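Local coordinates for SnoN,Epimerase SnoN (Streptomyces nogalater, PDB 5EP9), which acts as a non-heme iron, 2-oxoglutarate-dependent epimerase in the biosynthesis of the polyketide nogalamycin, at residues Ala32-Tyr40 / Ala107-Gly115; Trp160-Gly171 / Ala229-Ser240. All coordinates share one frame; numbering follows the deposited sequence.

In the fold
Contact 1 pairs two helices on the flank of the fold, whereas contact 2 joins two neighbouring sheet strands and the loops beside them at the 2-oxoglutarate pocket. Their centres are 24 Å apart and their nearest atoms about 9 Å apart, without touching. Strand 157-162 relates the two: Tyr40 and Ala114 of contact 1 rest on its Leu157, and three residues on, Trp160 of contact 2 bonds the cosubstrate. The Tyr40 side chain lies about 11 Å from the bound 2-oxoglutarate and about 12 Å from the iron. In contact 2, Trp160, Arg236 and Ser240 bind the cosubstrate directly, and the Ser240 side chain lies about 7 Å from the metal.

Contact 1. Residues Ala32-Tyr40 / Ala107-Gly115; sequences ALERLAARY and AALAEYLAG
Leu33 sets its CG over the middle of the Tyr112 ring, 3.8 Å from the centroid and 13° off the normal, in a CH-pi contact. Its methyls part from there: CD2 spreads over the CD1 and CE1 side of the same ring, while CD1 turns to Leu109 CD2 at 3.7 Å. That Leu109 methyl also meets Leu36 CD2, the two side chains crossing nearly at right angles. Near its own plane the tyrosine ring takes a second residue, Ala37, whose CB lies 3.7 Å from Tyr112 CE2. The ring reaches across because its CG stands anti to the backbone N (chi1 -166°), which brings the hydroxyl beside the backbone of Glu34. No hydrogen bond joins the segments directly, but a water does so at the outer end: it donates to Glu34 OE2 at 3.0 Å and is bonded to Tyr112 OH at 2.6 Å. Both segments belong to the 14-202 part of the engineered construct, where helices 30-43 and 104-114 pack beside the larger sheet of the cupin-like double-stranded beta-helix. Their axes cross at -62° and approach to 9.4 Å, with small Ala37 next to Leu113 in register. Leu113 CD2 enters the hollow between Leu36, Ala37 and Tyr40, 3.6 Å from Ala37 CA. Its CB covers one face of the Tyr40 ring, 4.3 Å from the centroid and less centrally placed than Leu33 over Tyr112. Beyond this shell, Leu36 and Leu113 rest on Val46 of the edge strand 45-48, Leu109 and Leu113 on Phe218, and Tyr40 on His220 and Leu157. Helix 104-114 gives way at Gly115, the first residue to leave helical backbone angles, with positive phi, and Glu111 OE2 accepts from the backbone N of Leu118 just beyond.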
loop_
_atom_site.group_PDB
_atom_site.type_symbol
_atom_site.label_atom_id
_atom_site.label_comp_id
_atom_site.label_asym_id
_atom_site.label_seq_id
_atom_site.Cartn_x
_atom_site.Cartn_y
_atom_site.Cartn_z
ATOM N N ALA A 32 7.632 21.363 8.583
ATOM C CA ALA A 32 6.766 20.827 7.511
ATOM C C ALA A 32 6.530 19.297 7.636
ATOM O O ALA A 32 5.467 18.808 7.357
ATOM C CB ALA A 32 7.315 21.181 6.125
ATOM N N LEU A 33 7.553 18.601 8.106
ATOM C CA LEU A 33 7.468 17.184 8.411
ATOM C C LEU A 33 6.507 16.925 9.649
ATOM O O LEU A 33 5.733 16.006 9.645
ATOM C CB LEU A 33 8.862 16.634 8.658
ATOM C CG LEU A 33 9.153 15.148 8.537
ATOM C CD1 LEU A 33 8.671 14.612 7.191
ATOM C CD2 LEU A 33 10.657 14.828 8.704
ATOM N N GLU A 34 6.584 17.767 10.643
ATOM C CA GLU A 34 5.687 17.692 11.795
ATOM C C GLU A 34 4.237 17.919 11.385
ATOM O O GLU A 34 3.329 17.249 11.832
ATOM C CB GLU A 34 6.088 18.687 12.929
ATOM C CG GLU A 34 5.370 18.441 14.291
ATOM C CD GLU A 34 6.239 18.775 15.540
ATOM O OE1 GLU A 34 6.345 19.988 15.936
ATOM O OE2 GLU A 34 6.810 17.791 16.145
ATOM N N ARG A 35 4.054 18.855 10.477
ATOM C CA ARG A 35 2.706 19.199 9.923
ATOM C C ARG A 35 2.147 18.084 9.110
ATOM O O ARG A 35 0.983 17.709 9.237
ATOM C CB ARG A 35 2.713 20.518 9.135
ATOM C CG ARG A 35 2.636 21.742 10.089
ATOM C CD ARG A 35 2.499 23.091 9.359
ATOM N NE ARG A 35 3.270 23.130 8.084
ATOM C CZ ARG A 35 4.490 23.654 7.890
ATOM N NH1 ARG A 35 5.202 24.242 8.868
ATOM N NH2 ARG A 35 5.023 23.548 6.676
ATOM N N LEU A 36 3.032 17.484 8.395
ATOM C CA LEU A 36 2.681 16.320 7.579
ATOM C C LEU A 36 2.249 15.111 8.406
ATOM O O LEU A 36 1.248 14.443 8.124
ATOM C CB LEU A 36 3.881 15.971 6.735
ATOM C CG LEU A 36 3.581 14.933 5.701
ATOM C CD1 LEU A 36 3.100 15.597 4.394
ATOM C CD2 LEU A 36 4.851 14.190 5.462
ATOM N N ALA A 37 3.031 14.834 9.448
ATOM C CA ALA A 37 2.721 13.747 10.375
ATOM C C ALA A 37 1.352 14.029 11.094
ATOM O O ALA A 37 0.620 13.118 11.400
ATOM C CB ALA A 37 3.831 13.565 11.392
ATOM N N ALA A 38 1.145 15.257 11.460
ATOM C CA ALA A 38 -0.056 15.639 12.187
ATOM C C ALA A 38 -1.302 15.425 11.293
ATOM O O ALA A 38 -2.300 14.904 11.732
ATOM C CB ALA A 38 0.032 17.076 12.665
ATOM N N ARG A 39 -1.178 15.781 10.032
ATOM C CA ARG A 39 -2.170 15.460 9.016
ATOM C C ARG A 39 -2.410 13.978 8.894
ATOM O O ARG A 39 -3.568 13.520 8.945
ATOM C CB ARG A 39 -1.836 16.041 7.635
ATOM C CG ARG A 39 -2.441 17.418 7.401
ATOM C CD ARG A 39 -2.376 17.853 5.913
ATOM N NE ARG A 39 -1.052 18.364 5.681
ATOM C CZ ARG A 39 -0.250 18.141 4.612
ATOM N NH1 ARG A 39 -0.568 17.348 3.539
ATOM N NH2 ARG A 39 0.953 18.721 4.652
ATOM N N TYR A 40 -1.337 13.216 8.789
ATOM C CA TYR A 40 -1.460 11.717 8.787
ATOM C C TYR A 40 -2.247 11.164 10.033
ATOM O O TYR A 40 -3.127 10.333 9.937
ATOM C CB TYR A 40 -0.120 11.042 8.670
ATOM C CG TYR A 40 -0.200 9.544 8.715
ATOM C CD1 TYR A 40 -0.684 8.843 7.632
ATOM C CD2 TYR A 40 0.221 8.820 9.809
ATOM C CE1 TYR A 40 -0.750 7.446 7.661
ATOM C CE2 TYR A 40 0.130 7.396 9.861
ATOM C CZ TYR A 40 -0.340 6.738 8.800
ATOM O OH TYR A 40 -0.470 5.394 8.774
ATOM N N ALA A 107 10.919 5.448 2.841
ATOM C CA ALA A 107 11.106 4.694 4.087
ATOM C C ALA A 107 11.198 5.646 5.217
ATOM O O ALA A 107 10.606 5.423 6.307
ATOM C CB ALA A 107 12.402 3.891 4.045
ATOM N N ALA A 108 11.995 6.694 5.026
ATOM C CA ALA A 108 12.116 7.694 6.087
ATOM C C ALA A 108 10.732 8.377 6.439
ATOM O O ALA A 108 10.466 8.624 7.605
ATOM C CB ALA A 108 13.156 8.737 5.801
ATOM N N LEU A 109 9.945 8.685 5.423
ATOM C CA LEU A 109 8.645 9.251 5.627
ATOM C C LEU A 109 7.745 8.289 6.398
ATOM O O LEU A 109 7.137 8.676 7.334
ATOM C CB LEU A 109 7.998 9.599 4.310
ATOM C CG LEU A 109 8.564 10.879 3.744
ATOM C CD1 LEU A 109 8.177 11.014 2.270
ATOM C CD2 LEU A 109 8.031 12.094 4.509
ATOM N N ALA A 110 7.708 7.045 5.968
ATOM C CA ALA A 110 6.919 6.059 6.596
ATOM C C ALA A 110 7.235 5.931 8.089
ATOM O O ALA A 110 6.322 5.852 8.929
ATOM C CB ALA A 110 7.057 4.685 5.927
ATOM N N GLU A 111 8.516 5.881 8.417
ATOM C CA GLU A 111 8.898 5.714 9.782
ATOM C C GLU A 111 8.554 6.939 10.589
ATOM O O GLU A 111 8.146 6.774 11.754
ATOM C CB GLU A 111 10.409 5.370 10.002
ATOM C CG GLU A 111 10.761 3.992 9.499
ATOM C CD GLU A 111 12.076 3.432 10.070
ATOM O OE1 GLU A 111 12.955 4.215 10.500
ATOM O OE2 GLU A 111 12.194 2.192 10.036
ATOM N N TYR A 112 8.745 8.124 10.036
ATOM C CA TYR A 112 8.387 9.324 10.732
ATOM C C TYR A 112 6.837 9.330 10.967
ATOM O O TYR A 112 6.378 9.620 12.013
ATOM C CB TYR A 112 8.814 10.577 9.978
ATOM C CG TYR A 112 8.752 11.842 10.831
ATOM C CD1 TYR A 112 9.823 12.249 11.624
ATOM C CD2 TYR A 112 7.597 12.620 10.849
ATOM C CE1 TYR A 112 9.738 13.402 12.408
ATOM C CE2 TYR A 112 7.490 13.763 11.637
ATOM C CZ TYR A 112 8.542 14.151 12.407
ATOM O OH TYR A 112 8.414 15.279 13.178
ATOM N N LEU A 113 6.055 8.971 9.970
ATOM C CA LEU A 113 4.599 8.993 10.087
ATOM C C LEU A 113 4.089 7.966 11.073
ATOM O O LEU A 113 3.189 8.243 11.863
ATOM C CB LEU A 113 3.946 8.731 8.772
ATOM C CG LEU A 113 4.162 9.764 7.670
ATOM C CD1 LEU A 113 3.531 9.305 6.349
ATOM C CD2 LEU A 113 3.627 11.107 8.039
ATOM N N ALA A 114 4.661 6.761 11.018
ATOM C CA ALA A 114 4.260 5.707 11.897
ATOM C C ALA A 114 4.691 5.968 13.316
ATOM O O ALA A 114 4.126 5.444 14.211
ATOM C CB ALA A 114 4.814 4.365 11.431
ATOM N N GLY A 115 5.788 6.675 13.499
ATOM C CA GLY A 115 6.345 6.940 14.797
ATOM C C GLY A 115 7.180 5.814 15.374
ATOM O O GLY A 115 7.459 5.838 16.552
HETATM O O HOH W 1 6.118 15.358 14.470
#

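Contact 2. Residues Trp160-Gly171 / Ala229-Ser240. With AKG (2-oxoglutaric acid), chain E.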
loop_
_atom_site.group_PDB
_atom_site.type_symbol
_atom_site.label_atom_id
_atom_site.label_comp_id
_atom_site.label_asym_id
_atom_site.label_seq_id
_atom_site.Cartn_x
_atom_site.Cartn_y
_atom_site.Cartn_z
ATOM N N TRP A 160 1.414 4.302 -1.557
ATOM C CA TRP A 160 0.879 4.069 -2.891
ATOM C C TRP A 160 1.525 5.113 -3.781
ATOM O O TRP A 160 1.316 6.313 -3.599
ATOM C CB TRP A 160 -0.636 4.230 -2.865
ATOM C CG TRP A 160 -1.489 3.727 -4.004
ATOM C CD1 TRP A 160 -2.285 2.619 -3.984
ATOM C CD2 TRP A 160 -1.718 4.368 -5.246
ATOM N NE1 TRP A 160 -2.987 2.529 -5.146
ATOM C CE2 TRP A 160 -2.597 3.541 -5.978
ATOM C CE3 TRP A 160 -1.120 5.476 -5.896
ATOM C CZ2 TRP A 160 -3.036 3.857 -7.237
ATOM C CZ3 TRP A 160 -1.554 5.806 -7.212
ATOM C CH2 TRP A 160 -2.524 5.000 -7.848
ATOM N N VAL A 161 2.348 4.639 -4.701
ATOM C CA VAL A 161 3.223 5.556 -5.484
ATOM C C VAL A 161 2.708 5.591 -6.907
ATOM O O VAL A 161 2.653 4.519 -7.569
ATOM C CB VAL A 161 4.698 5.063 -5.449
ATOM C CG1 VAL A 161 5.603 5.943 -6.240
ATOM C CG2 VAL A 161 5.157 4.987 -4.028
ATOM N N ALA A 162 2.385 6.768 -7.392
ATOM C CA ALA A 162 1.936 6.905 -8.745
ATOM C C ALA A 162 3.145 6.875 -9.731
ATOM O O ALA A 162 4.047 7.654 -9.563
ATOM C CB ALA A 162 1.215 8.199 -8.950
ATOM N N LEU A 163 3.104 5.947 -10.693
ATOM C CA LEU A 163 4.117 5.865 -11.714
ATOM C C LEU A 163 3.717 6.576 -13.017
ATOM O O LEU A 163 4.535 6.731 -13.897
ATOM C CB LEU A 163 4.522 4.411 -11.965
ATOM C CG LEU A 163 5.119 3.694 -10.733
ATOM C CD1 LEU A 163 5.387 2.276 -11.079
ATOM C CD2 LEU A 163 6.380 4.376 -10.314
ATOM N N VAL A 164 2.452 7.007 -13.105
ATOM C CA VAL A 164 1.959 7.877 -14.142
ATOM C C VAL A 164 1.043 8.881 -13.480
ATOM O O VAL A 164 0.724 8.768 -12.315
ATOM C CB VAL A 164 1.108 7.106 -15.177
ATOM C CG1 VAL A 164 1.983 6.068 -15.936
ATOM C CG2 VAL A 164 -0.058 6.416 -14.522
ATOM N N ASP A 165 0.577 9.838 -14.264
ATOM C CA ASP A 165 -0.445 10.803 -13.806
ATOM C C ASP A 165 -1.747 10.057 -13.535
ATOM O O ASP A 165 -2.185 9.220 -14.307
ATOM C CB ASP A 165 -0.624 11.870 -14.885
ATOM C CG ASP A 165 0.442 13.028 -14.786
ATOM O OD1 ASP A 165 1.189 13.182 -13.809
ATOM O OD2 ASP A 165 0.475 13.826 -15.723
ATOM N N VAL A 166 -2.330 10.288 -12.356
ATOM C CA VAL A 166 -3.562 9.613 -11.944
ATOM C C VAL A 166 -4.628 10.646 -11.581
ATOM O O VAL A 166 -4.836 10.942 -10.429
ATOM C CB VAL A 166 -3.337 8.630 -10.780
ATOM C CG1 VAL A 166 -4.582 7.824 -10.572
ATOM C CG2 VAL A 166 -2.228 7.653 -11.071
ATOM N N PRO A 167 -5.211 11.279 -12.560
ATOM C CA PRO A 167 -6.312 12.134 -12.241
ATOM C C PRO A 167 -7.478 11.262 -11.779
ATOM O O PRO A 167 -7.456 10.056 -11.959
ATOM C CB PRO A 167 -6.619 12.849 -13.599
ATOM C CG PRO A 167 -6.161 11.861 -14.644
ATOM C CD PRO A 167 -5.021 11.118 -14.014
ATOM N N VAL A 168 -8.526 11.927 -11.363
ATOM C CA VAL A 168 -9.741 11.275 -10.909
ATOM C C VAL A 168 -10.177 10.208 -11.883
ATOM O O VAL A 168 -10.419 9.058 -11.475
ATOM C CB VAL A 168 -10.932 12.290 -10.575
ATOM C CG1 VAL A 168 -12.128 11.513 -10.128
ATOM C CG2 VAL A 168 -10.504 13.215 -9.454
ATOM N N GLU A 169 -10.292 10.558 -13.123
ATOM C CA GLU A 169 -10.885 9.634 -14.061
ATOM C C GLU A 169 -10.044 8.408 -14.409
ATOM O O GLU A 169 -10.538 7.437 -15.029
ATOM C CB GLU A 169 -11.398 10.380 -15.317
ATOM C CG GLU A 169 -10.316 10.992 -16.182
ATOM C CD GLU A 169 -9.845 12.430 -15.769
ATOM O OE1 GLU A 169 -10.211 12.988 -14.634
ATOM O OE2 GLU A 169 -9.152 12.997 -16.682
ATOM N N ARG A 170 -8.783 8.438 -14.008
ATOM C CA ARG A 170 -7.879 7.286 -14.225
ATOM C C ARG A 170 -7.862 6.334 -13.034
ATOM O O ARG A 170 -7.174 5.331 -13.029
ATOM C CB ARG A 170 -6.452 7.766 -14.576
ATOM C CG ARG A 170 -5.563 6.632 -15.061
ATOM C CD ARG A 170 -4.342 7.115 -15.834
ATOM N NE ARG A 170 -4.823 7.703 -17.045
ATOM C CZ ARG A 170 -4.519 8.907 -17.447
ATOM N NH1 ARG A 170 -3.661 9.662 -16.782
ATOM N NH2 ARG A 170 -5.028 9.352 -18.564
ATOM N N GLY A 171 -8.714 6.626 -12.024
ATOM C CA GLY A 171 -8.931 5.736 -10.870
ATOM C C GLY A 171 -8.155 6.063 -9.626
ATOM O O GLY A 171 -7.571 5.152 -8.999
ATOM N N ALA A 229 -12.897 3.520 -11.080
ATOM C CA ALA A 229 -12.565 2.784 -12.305
ATOM C C ALA A 229 -11.594 3.634 -13.087
ATOM O O ALA A 229 -11.588 4.867 -12.992
ATOM C CB ALA A 229 -13.833 2.506 -13.130
ATOM N N ASN A 230 -10.767 2.999 -13.882
ATOM C CA ASN A 230 -10.077 3.758 -14.909
ATOM C C ASN A 230 -10.998 3.895 -16.123
ATOM O O ASN A 230 -11.226 2.906 -16.817
ATOM C CB ASN A 230 -8.748 3.083 -15.313
ATOM C CG ASN A 230 -7.949 3.898 -16.304
ATOM O OD1 ASN A 230 -8.352 4.991 -16.771
ATOM N ND2 ASN A 230 -6.761 3.354 -16.626
ATOM N N SER A 231 -11.561 5.086 -16.329
ATOM C CA SER A 231 -12.340 5.335 -17.526
ATOM C C SER A 231 -11.572 5.994 -18.689
ATOM O O SER A 231 -12.136 6.370 -19.599
ATOM C CB SER A 231 -13.577 6.151 -17.178
ATOM O OG SER A 231 -13.166 7.413 -16.814
ATOM N N THR A 232 -10.250 6.027 -18.646
ATOM C CA THR A 232 -9.439 6.527 -19.736
ATOM C C THR A 232 -8.800 5.371 -20.520
ATOM O O THR A 232 -8.782 4.229 -20.091
ATOM C CB THR A 232 -8.269 7.448 -19.238
ATOM O OG1 THR A 232 -7.171 6.676 -18.687
ATOM C CG2 THR A 232 -8.796 8.433 -18.183
ATOM N N ASP A 233 -8.204 5.739 -21.631
ATOM C CA ASP A 233 -7.409 4.849 -22.464
ATOM C C ASP A 233 -5.992 4.640 -22.017
ATOM O O ASP A 233 -5.329 3.975 -22.679
ATOM C CB ASP A 233 -7.264 5.451 -23.858
ATOM C CG ASP A 233 -8.538 5.506 -24.562
ATOM O OD1 ASP A 233 -9.540 4.998 -24.023
ATOM O OD2 ASP A 233 -8.593 6.100 -25.669
ATOM N N GLU A 234 -5.529 5.288 -20.983
ATOM C CA GLU A 234 -4.141 5.198 -20.530
ATOM C C GLU A 234 -4.172 4.379 -19.219
ATOM O O GLU A 234 -4.940 4.651 -18.313
ATOM C CB GLU A 234 -3.455 6.575 -20.316
ATOM C CG GLU A 234 -3.180 7.413 -21.597
ATOM C CD GLU A 234 -4.450 8.106 -22.181
ATOM O OE1 GLU A 234 -5.423 8.505 -21.434
ATOM O OE2 GLU A 234 -4.497 8.274 -23.429
ATOM N N PRO A 235 -3.324 3.355 -19.142
ATOM C CA PRO A 235 -3.354 2.524 -17.949
ATOM C C PRO A 235 -2.964 3.251 -16.691
ATOM O O PRO A 235 -2.191 4.196 -16.696
ATOM C CB PRO A 235 -2.384 1.419 -18.259
ATOM C CG PRO A 235 -1.513 1.937 -19.389
ATOM C CD PRO A 235 -2.317 2.937 -20.141
ATOM N N ARG A 236 -3.581 2.869 -15.601
ATOM C CA ARG A 236 -3.228 3.372 -14.292
ATOM C C ARG A 236 -2.127 2.401 -13.748
ATOM O O ARG A 236 -2.379 1.214 -13.564
ATOM C CB ARG A 236 -4.405 3.362 -13.340
ATOM C CG ARG A 236 -4.116 4.164 -12.084
ATOM C CD ARG A 236 -5.073 3.833 -10.980
ATOM N NE ARG A 236 -4.750 2.564 -10.360
ATOM C CZ ARG A 236 -5.380 2.021 -9.329
ATOM N NH1 ARG A 236 -6.472 2.531 -8.792
ATOM N NH2 ARG A 236 -4.946 0.880 -8.869
ATOM N N LEU A 237 -0.970 2.946 -13.437
ATOM C CA LEU A 237 0.171 2.156 -12.970
ATOM C C LEU A 237 0.773 2.781 -11.748
ATOM O O LEU A 237 0.989 4.036 -11.703
ATOM C CB LEU A 237 1.275 2.080 -14.033
ATOM C CG LEU A 237 0.926 1.154 -15.200
ATOM C CD1 LEU A 237 1.619 1.501 -16.519
ATOM C CD2 LEU A 237 1.252 -0.286 -14.887
ATOM N N SER A 238 0.991 1.918 -10.748
ATOM C CA SER A 238 1.446 2.382 -9.449
ATOM C C SER A 238 2.022 1.222 -8.726
ATOM O O SER A 238 1.832 0.044 -9.128
ATOM C CB SER A 238 0.247 2.962 -8.623
ATOM O OG SER A 238 -0.780 1.994 -8.461
ATOM N N THR A 239 2.615 1.530 -7.603
ATOM C CA THR A 239 2.946 0.496 -6.664
ATOM C C THR A 239 2.310 0.757 -5.322
ATOM O O THR A 239 2.204 1.899 -4.945
ATOM C CB THR A 239 4.496 0.342 -6.451
ATOM O OG1 THR A 239 5.015 1.556 -5.919
ATOM C CG2 THR A 239 5.183 0.020 -7.751
ATOM N N SER A 240 2.131 -0.330 -4.572
ATOM C CA SER A 240 1.614 -0.293 -3.216
ATOM C C SER A 240 2.427 -1.156 -2.287
ATOM O O SER A 240 2.576 -2.342 -2.507
ATOM C CB SER A 240 0.131 -0.743 -3.240
ATOM O OG SER A 240 -0.465 -0.478 -2.054
HETATM C C1 AKG E . -4.351 -0.221 -1.019
HETATM O O1 AKG E . -4.477 -0.576 0.182
HETATM O O2 AKG E . -3.275 0.242 -1.471
HETATM C C2 AKG E . -5.515 -0.295 -1.934
HETATM O O5 AKG E . -6.599 -0.732 -1.497
HETATM C C3 AKG E . -5.302 0.163 -3.395
HETATM C C4 AKG E . -6.552 0.257 -4.264
HETATM C C5 AKG E . -6.333 0.674 -5.700
HETATM O O3 AKG E . -5.191 1.000 -6.073
HETATM O O4 AKG E . -7.302 0.644 -6.518
#
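Arg236 NH1 donates to Gly171 O at 2.8 Å, within both the carbonyl and guanidinium planes, and also to O4 of 2-oxoglutarate at 3.1 Å. NH2 adds weak bonds to both oxygens of that carboxylate, while Trp160 NE1 donates to O3 at 2.8 Å. At the cosubstrate's other end Ser240 OG donates to O2 at 3.0 Å. The pocket is built on antiparallel strands of the double-stranded beta-helix, 160-162 from the 14-202 part of the engineered construct and 236-240 from the 203-305 part. Val161 and Thr239 form their hydrogen-bonded pair, and Leu163 N continues the pairing to Leu237 O. In the loops, Arg170 NE donates to Thr232 OG1 at 3.0 Å, NH1 donates to Asp165 O, and NH2 makes a salt bridge, weak as a hydrogen bond, to Glu234 OE1 at 3.0 Å. Thr232 OG1 in turn donates to Asn230 OD1, on a lone pair, and accepts from Glu234 N in an ST turn. A leucine in place of Arg170 would probably leave Thr232 OG1 and Asp165 O without the arginine's N-H donors and the Glu234 carboxylate without this counter-charge, its side chain freer to turn. Glu169 O accepts from both Ser231 N and Ser231 OG. The Arg236 chain, bent at chi3 (76°), brings its guanidinium against the edge of Trp160, with CZ2 over the group's centre and the planes 85° apart. Val166 CG1 packs on the arginine's CG and CD. Over one face of Trp160 sits Ser238, with OG toward the rim and CB 3.5 Å from the centroid of the six-membered ring.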